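Local coordinates for inactive dihydroorotase-like domain (Chaetomium thermophilum, PDB 5NNL), which is an inactive dihydroorotase-like domain, with the alpha/beta-barrel fold of that enzyme family, at residues I162-T166 and H209-I213; T236-D241 and V297-F301. All blocks are in the same frame, centred on the assembly; numbering follows the deposited sequence.

Contact 1. Residues I162-T166 and H209-I213; sequences IKLIT and HLPII
In this alpha/beta-barrel, helix 159-170, lying between parallel strands 151-153 and 175-180, packs one face against the turn 209-213 that leads into strand 215-217. Residues 162-166 are regular helix; on the other side, residues 210-212 have helical phi/psi and Ile-213 turns extended (-82/118), with His-209 O accepting from Ile-212 N at 2.7 Å and from Ile-213 N at 3.2 Å. The nearest CA pairs are Ile-162 with His-209 (7.4 Å) and Thr-166 with Ile-212 (6.3 Å), one helical turn apart. Ile-162 (chi1 t, chi2 p) points toward the turn: its CG2 sits 4.0 Å from the His-209 ring centroid, 14° off the normal, a CH-pi contact, while its CD1 lies 4.0 Å from both Ile-212 CG2 and Ile-213 CG1. His-209 (chi1 m) is hydrogen-bonded through ND1 to Ala-205 O, in the last turn of the preceding helix 200-207. Lys-163 points its CB away but passes its CG 4.0 Å from His-209 NE2. Ile-165, which also reaches Cys-177 on strand 175-180, brings CG2 to 4.0 Å from Ile-212 CG2. Thr-166 (chi1 m) donates from OG1 to Ile-162 O at 2.8 Å; in this position OG1 lies 3.3 Å from His-209 CD2 and 3.4 Å from Ile-212 CG1.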
loop_
_atom_site.group_PDB
_atom_site.type_symbol
_atom_site.label_atom_id
_atom_site.label_comp_id
_atom_site.label_asym_id
_atom_site.label_seq_id
_atom_site.Cartn_x
_atom_site.Cartn_y
_atom_site.Cartn_z
ATOM N N ILE A 162 -10.440 -12.890 5.885
ATOM C CA ILE A 162 -10.024 -12.290 7.151
ATOM C C ILE A 162 -10.225 -13.271 8.297
ATOM O O ILE A 162 -9.475 -13.247 9.280
ATOM C CB ILE A 162 -10.760 -10.958 7.408
ATOM C CG1 ILE A 162 -10.016 -10.121 8.460
ATOM C CG2 ILE A 162 -12.200 -11.186 7.874
ATOM C CD1 ILE A 162 -8.635 -9.641 8.028
ATOM N N LYS A 163 -11.216 -14.157 8.192
ATOM C CA LYS A 163 -11.426 -15.151 9.236
ATOM C C LYS A 163 -10.366 -16.243 9.196
ATOM O O LYS A 163 -9.969 -16.757 10.248
ATOM C CB LYS A 163 -12.820 -15.762 9.111
ATOM C CG LYS A 163 -13.934 -14.816 9.537
ATOM C CD LYS A 163 -15.241 -15.545 9.760
ATOM C CE LYS A 163 -15.198 -16.387 11.031
ATOM N NZ LYS A 163 -16.547 -16.891 11.404
ATOM N N LEU A 164 -9.897 -16.614 8.004
ATOM C CA LEU A 164 -8.785 -17.555 7.921
ATOM C C LEU A 164 -7.518 -16.948 8.504
ATOM O O LEU A 164 -6.751 -17.633 9.189
ATOM C CB LEU A 164 -8.565 -17.980 6.468
ATOM C CG LEU A 164 -7.367 -18.897 6.204
ATOM C CD1 LEU A 164 -7.518 -20.227 6.928
ATOM C CD2 LEU A 164 -7.189 -19.113 4.712
ATOM N N ILE A 165 -7.285 -15.658 8.253
ATOM C CA ILE A 165 -6.126 -14.987 8.831
ATOM C C ILE A 165 -6.250 -14.935 10.348
ATOM O O ILE A 165 -5.274 -15.162 11.071
ATOM C CB ILE A 165 -5.965 -13.587 8.208
ATOM C CG1 ILE A 165 -5.520 -13.716 6.748
ATOM C CG2 ILE A 165 -4.953 -12.743 8.983
ATOM C CD1 ILE A 165 -5.796 -12.490 5.905
ATOM N N THR A 166 -7.454 -14.650 10.853
ATOM C CA THR A 166 -7.692 -14.685 12.294
ATOM C C THR A 166 -7.292 -16.036 12.877
ATOM O O THR A 166 -6.615 -16.109 13.907
ATOM C CB THR A 166 -9.165 -14.397 12.590
ATOM O OG1 THR A 166 -9.522 -13.107 12.078
ATOM C CG2 THR A 166 -9.438 -14.444 14.090
ATOM N N HIS A 209 -13.156 -6.936 12.324
ATOM C CA HIS A 209 -11.863 -7.579 12.535
ATOM C C HIS A 209 -10.713 -6.577 12.564
ATOM O O HIS A 209 -9.564 -6.951 12.313
ATOM C CB HIS A 209 -11.611 -8.638 11.461
ATOM C CG HIS A 209 -12.429 -9.877 11.638
ATOM N ND1 HIS A 209 -13.752 -9.955 11.261
ATOM C CD2 HIS A 209 -12.118 -11.083 12.169
ATOM C CE1 HIS A 209 -14.218 -11.159 11.543
ATOM N NE2 HIS A 209 -13.246 -11.862 12.096
ATOM N N LEU A 210 -10.993 -5.314 12.868
ATOM C CA LEU A 210 -9.935 -4.313 12.939
ATOM C C LEU A 210 -8.749 -4.728 13.807
ATOM O O LEU A 210 -7.611 -4.410 13.433
ATOM C CB LEU A 210 -10.518 -2.981 13.431
ATOM C CG LEU A 210 -11.464 -2.280 12.455
ATOM C CD1 LEU A 210 -12.100 -1.061 13.115
ATOM C CD2 LEU A 210 -10.750 -1.875 11.189
ATOM N N PRO A 211 -8.926 -5.399 14.951
ATOM C CA PRO A 211 -7.747 -5.894 15.686
ATOM C C PRO A 211 -6.884 -6.835 14.867
ATOM O O PRO A 211 -5.664 -6.889 15.071
ATOM C CB PRO A 211 -8.366 -6.608 16.897
ATOM C CG PRO A 211 -9.697 -5.964 17.070
ATOM C CD PRO A 211 -10.174 -5.642 15.689
ATOM N N ILE A 212 -7.488 -7.575 13.937
ATOM C CA ILE A 212 -6.749 -8.524 13.112
ATOM C C ILE A 212 -6.006 -7.815 11.991
ATOM O O ILE A 212 -4.985 -8.312 11.506
ATOM C CB ILE A 212 -7.716 -9.585 12.551
ATOM C CG1 ILE A 212 -8.429 -10.322 13.690
ATOM C CG2 ILE A 212 -6.997 -10.560 11.609
ATOM C CD1 ILE A 212 -7.522 -10.821 14.799
ATOM N N ILE A 213 -6.502 -6.666 11.549
ATOM C CA ILE A 213 -5.881 -5.935 10.453
ATOM C C ILE A 213 -4.723 -5.124 11.021
ATOM O O ILE A 213 -4.918 -4.257 11.878
ATOM C CB ILE A 213 -6.906 -5.039 9.743
ATOM C CG1 ILE A 213 -8.125 -5.870 9.325
ATOM C CG2 ILE A 213 -6.278 -4.369 8.532
ATOM C CD1 ILE A 213 -9.291 -5.060 8.814
#

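Contact 2. Residues T236-D241 and V297-F301; sequences TVGIAD and VWSPF
This is a loop-to-loop contact, part apolar, part polar and bridged by water, between 236-241, which leads into helix 242-251, and segment 297-301, in the loop between strands 281-291 and 305-315 beyond the parallel barrel strands. Residues 236-239 form a type II beta turn: Val-237 at -57/134, Gly-238 at 84/-4, closed by a weak 3.3 Å bond from Ile-239 N to Thr-236 O. From 239 to 241 phi/psi is helical, whereas 297-299 is extended, and Pro-300 and Phe-301 bend back. The nearest CA atoms are those of Val-237 and Val-297, 6.0 Å apart. At this end Val-297 (chi1 t) points toward the turn, placing its CG1 3.6 Å from Val-237 CG1 and its CG2 only 3.0 Å from Thr-236 OG1. A water next to the turn accepts from Gly-238 N at 2.5 Å, donates to Trp-298 O at 2.8 Å and makes a weak 3.4 Å bond to Asp-241 OD2. At the other end Asp-241 (chi1 m) points toward 297-301, and Ser-299 (chi1 t) donates from OG to Asp-241 OD2 at a very short 2.3 Å. Ser-299 OG also accepts from Phe-301 N at 3.1 Å, an ST turn that fixes the bend, and Asp-241 OD2 lies 4.2 Å from Phe-301 CD2, at the ring edge. Tyr-182 OH of helix 181-185 bonds to the same carboxylate oxygen. With two hydroxyls and, through a weak bond, the water meeting at OD2, one buried carboxylate ties together three separate parts of the chain.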
loop_
_atom_site.group_PDB
_atom_site.type_symbol
_atom_site.label_atom_id
_atom_site.label_comp_id
_atom_site.label_asym_id
_atom_site.label_seq_id
_atom_site.Cartn_x
_atom_site.Cartn_y
_atom_site.Cartn_z
ATOM N N THR A 236 -2.368 9.853 -9.362
ATOM C CA THR A 236 -2.438 10.129 -7.932
ATOM C C THR A 236 -3.797 9.787 -7.324
ATOM O O THR A 236 -4.102 10.238 -6.216
ATOM C CB THR A 236 -2.111 11.600 -7.670
ATOM O OG1 THR A 236 -3.139 12.423 -8.228
ATOM C CG2 THR A 236 -0.776 11.981 -8.296
ATOM N N VAL A 237 -4.624 9.009 -8.027
ATOM C CA VAL A 237 -5.943 8.665 -7.505
ATOM C C VAL A 237 -5.808 7.988 -6.150
ATOM O O VAL A 237 -4.985 7.082 -5.963
ATOM C CB VAL A 237 -6.708 7.765 -8.491
ATOM C CG1 VAL A 237 -7.245 8.577 -9.653
ATOM C CG2 VAL A 237 -5.837 6.609 -8.983
ATOM N N GLY A 238 -6.627 8.430 -5.193
ATOM C CA GLY A 238 -6.759 7.767 -3.914
ATOM C C GLY A 238 -5.730 8.133 -2.866
ATOM O O GLY A 238 -5.850 7.666 -1.725
ATOM N N ILE A 239 -4.732 8.956 -3.195
ATOM C CA ILE A 239 -3.669 9.237 -2.234
ATOM C C ILE A 239 -4.110 10.287 -1.221
ATOM O O ILE A 239 -3.900 10.122 -0.016
ATOM C CB ILE A 239 -2.378 9.650 -2.961
ATOM C CG1 ILE A 239 -1.845 8.468 -3.775
ATOM C CG2 ILE A 239 -1.317 10.116 -1.955
ATOM C CD1 ILE A 239 -0.660 8.801 -4.655
ATOM N N ALA A 240 -4.725 11.376 -1.684
ATOM C CA ALA A 240 -5.171 12.433 -0.786
ATOM C C ALA A 240 -6.495 12.116 -0.099
ATOM O O ALA A 240 -6.891 12.855 0.808
ATOM C CB ALA A 240 -5.290 13.751 -1.557
ATOM N N ASP A 241 -7.173 11.035 -0.503
ATOM C CA ASP A 241 -8.462 10.649 0.068
ATOM C C ASP A 241 -8.313 9.785 1.311
ATOM O O ASP A 241 -9.151 9.848 2.219
ATOM C CB ASP A 241 -9.275 9.858 -0.960
ATOM C CG ASP A 241 -10.030 10.741 -1.920
ATOM O OD1 ASP A 241 -9.983 11.980 -1.755
ATOM O OD2 ASP A 241 -10.672 10.189 -2.839
ATOM N N VAL A 297 -7.810 15.492 -8.987
ATOM C CA VAL A 297 -7.809 14.055 -9.217
ATOM C C VAL A 297 -9.220 13.533 -9.006
ATOM O O VAL A 297 -9.943 14.003 -8.120
ATOM C CB VAL A 297 -6.809 13.350 -8.280
ATOM C CG1 VAL A 297 -6.483 11.952 -8.802
ATOM C CG2 VAL A 297 -5.541 14.179 -8.110
ATOM N N TRP A 298 -9.622 12.565 -9.827
ATOM C CA TRP A 298 -10.928 11.951 -9.648
ATOM C C TRP A 298 -10.995 11.247 -8.300
ATOM O O TRP A 298 -10.005 10.685 -7.823
ATOM C CB TRP A 298 -11.223 10.950 -10.765
ATOM C CG TRP A 298 -12.514 10.220 -10.536
ATOM C CD1 TRP A 298 -13.770 10.661 -10.840
ATOM C CD2 TRP A 298 -12.680 8.929 -9.930
ATOM N NE1 TRP A 298 -14.705 9.724 -10.470
ATOM C CE2 TRP A 298 -14.063 8.652 -9.909
ATOM C CE3 TRP A 298 -11.795 7.980 -9.407
ATOM C CZ2 TRP A 298 -14.579 7.468 -9.388
ATOM C CZ3 TRP A 298 -12.311 6.803 -8.891
ATOM C CH2 TRP A 298 -13.691 6.559 -8.884
ATOM N N SER A 299 -12.176 11.280 -7.685
ATOM C CA SER A 299 -12.399 10.612 -6.421
ATOM C C SER A 299 -13.847 10.150 -6.378
ATOM O O SER A 299 -14.736 10.901 -6.804
ATOM C CB SER A 299 -12.109 11.530 -5.228
ATOM O OG SER A 299 -12.554 10.942 -4.018
ATOM N N PRO A 300 -14.122 8.937 -5.883
ATOM C CA PRO A 300 -15.524 8.537 -5.677
ATOM C C PRO A 300 -16.240 9.367 -4.629
ATOM O O PRO A 300 -17.458 9.220 -4.476
ATOM C CB PRO A 300 -15.413 7.070 -5.241
ATOM C CG PRO A 300 -14.041 6.941 -4.677
ATOM C CD PRO A 300 -13.181 7.881 -5.468
ATOM N N PHE A 301 -15.524 10.226 -3.904
ATOM C CA PHE A 301 -16.112 11.092 -2.893
ATOM C C PHE A 301 -16.086 12.561 -3.299
ATOM O O PHE A 301 -16.307 13.431 -2.451
ATOM C CB PHE A 301 -15.383 10.906 -1.561
ATOM C CG PHE A 301 -15.391 9.494 -1.062
ATOM C CD1 PHE A 301 -16.492 8.988 -0.394
ATOM C CD2 PHE A 301 -14.297 8.671 -1.258
ATOM C CE1 PHE A 301 -16.501 7.688 0.066
ATOM C CE2 PHE A 301 -14.300 7.370 -0.800
ATOM C CZ PHE A 301 -15.403 6.877 -0.137
HETATM O O HOH W 1 -8.679 9.893 -5.545
#

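Both segments of contact 1 precede those of contact 2 in sequence, and the two contacts do not touch: their centres are 27 Å apart and their nearest atoms about 15 Å. Their centres lie about 18 and 15 Å, respectively, from the centre of the chain. Strand 175-180 and helix 181-185, which lie in sequence between the two segments of contact 1, reach both contacts: Cys-177 and Val-179 touch side chains of contact 1, and Tyr-182 bonds to Asp-241 of contact 2. Contact 1 joins a helix to the turn before strand 215-217; contact 2 joins two loops that follow this strand in sequence, one of them among the antiparallel strands.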